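Local atomic coordinates of cytidine deaminase (Burkholderia pseudomallei, PDB entry 3DMO), a protein that probably scavenges cytidine and 2'-deoxycytidine for UMP synthesis, using zinc to catalyse their hydrolytic deamination to uridine and 2'-deoxyuridine. Residues A73-P77 against G78-A82. Sequence-based numbering, arbitrary orientation.
Sequences AGYRP and GEFAA
R76 and E79 illustrate how a tight turn can be closed by its backbone and by the side chains of its end residues. In the backbone, R76 to E79 form a type II beta turn, in which E79 N donates to R76 O (3.0 Å) and G78 takes the positive phi of the third position. This turn leads from the Schellman motif with G74 that ends helix 62-72 into strand 80-87, the central strand of the deaminase's mixed sheet.

The carboxylate of E79 adds a second clasp. E79 OE1 accepts from R76 N (2.8 Å) through its anti lone pair, and from R76 NE (3.0 Å), which arrives from above the carboxylate plane. A bend in the arginine at chi3 (-67°) brings the guanidinium back over the carboxylate, the two planes 61° apart; NE and NH2 then engage side-on, NH2 reaching E79 OE2 at 3.3 Å. N41 ND2 is also hydrogen-bonded to E79 OE2.

Apolar contact is slighter: Y75 CB rests 3.7 Å from F80 CE2, while the F80 ring continues inward to L67, A70 and L71 of helix 62-72. Y75 OH is hydrogen-bonded to D42 OD2.

Because OE1 accepts from both main chain and side chain of R76, the two bonds together probably stiffen the turn, and the nearby guanidinium would favour an ionised E79.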
# COMPACT_ATOMS: atom_id res chain seq x y z
N ALA A 73 -15.71 -13.20 -5.38
CA ALA A 73 -16.59 -14.25 -5.88
C ALA A 73 -17.03 -15.24 -4.80
O ALA A 73 -17.76 -16.18 -5.08
CB ALA A 73 -15.93 -14.99 -7.07
N GLY A 74 -16.59 -15.03 -3.56
CA GLY A 74 -17.02 -15.86 -2.44
C GLY A 74 -16.07 -16.97 -2.03
O GLY A 74 -16.44 -17.84 -1.24
N TYR A 75 -14.85 -16.95 -2.56
CA TYR A 75 -13.84 -17.90 -2.12
C TYR A 75 -13.18 -17.30 -0.90
O TYR A 75 -13.08 -16.08 -0.79
CB TYR A 75 -12.85 -18.25 -3.24
CG TYR A 75 -13.52 -19.07 -4.30
CD1 TYR A 75 -13.56 -20.46 -4.19
CD2 TYR A 75 -14.17 -18.46 -5.37
CE1 TYR A 75 -14.22 -21.23 -5.15
CE2 TYR A 75 -14.83 -19.22 -6.33
CZ TYR A 75 -14.84 -20.60 -6.20
OH TYR A 75 -15.49 -21.36 -7.14
N ARG A 76 -12.78 -18.16 0.02
CA ARG A 76 -12.31 -17.74 1.33
C ARG A 76 -10.88 -18.23 1.55
O ARG A 76 -10.40 -19.11 0.83
CB ARG A 76 -13.27 -18.27 2.39
CG ARG A 76 -14.64 -17.60 2.31
CD ARG A 76 -15.74 -18.51 2.80
NE ARG A 76 -15.91 -19.66 1.90
CZ ARG A 76 -16.92 -20.53 1.97
NH1 ARG A 76 -17.87 -20.39 2.89
NH2 ARG A 76 -16.98 -21.54 1.11
N PRO A 77 -10.17 -17.65 2.53
CA PRO A 77 -8.82 -18.16 2.78
C PRO A 77 -8.74 -19.68 2.88
O PRO A 77 -9.56 -20.31 3.58
CB PRO A 77 -8.44 -17.52 4.11
CG PRO A 77 -9.19 -16.21 4.10
CD PRO A 77 -10.50 -16.51 3.41
N GLY A 78 -7.77 -20.26 2.18
CA GLY A 78 -7.56 -21.70 2.20
C GLY A 78 -8.29 -22.46 1.10
O GLY A 78 -8.14 -23.68 0.99
N GLU A 79 -9.06 -21.75 0.28
CA GLU A 79 -9.83 -22.39 -0.80
C GLU A 79 -9.12 -22.40 -2.15
O GLU A 79 -9.77 -22.62 -3.18
CB GLU A 79 -11.21 -21.77 -0.94
CG GLU A 79 -12.13 -22.07 0.22
CD GLU A 79 -13.57 -21.85 -0.13
OE1 GLU A 79 -14.00 -20.68 -0.23
OE2 GLU A 79 -14.29 -22.85 -0.28
N PHE A 80 -7.81 -22.17 -2.14
CA PHE A 80 -7.02 -22.11 -3.38
C PHE A 80 -6.04 -23.27 -3.49
O PHE A 80 -5.35 -23.61 -2.53
CB PHE A 80 -6.34 -20.75 -3.52
CG PHE A 80 -7.28 -19.61 -3.28
CD1 PHE A 80 -7.20 -18.87 -2.10
CD2 PHE A 80 -8.29 -19.33 -4.19
CE1 PHE A 80 -8.11 -17.84 -1.85
CE2 PHE A 80 -9.20 -18.29 -3.96
CZ PHE A 80 -9.10 -17.55 -2.78
N ALA A 81 -6.01 -23.88 -4.67
CA ALA A 81 -5.12 -25.01 -4.94
C ALA A 81 -3.74 -24.55 -5.42
O ALA A 81 -2.71 -25.07 -4.97
CB ALA A 81 -5.75 -25.92 -5.98
N ALA A 82 -3.71 -23.59 -6.34
CA ALA A 82 -2.47 -23.15 -6.97
C ALA A 82 -2.62 -21.77 -7.59
O ALA A 82 -3.73 -21.37 -8.00
CB ALA A 82 -2.02 -24.15 -8.05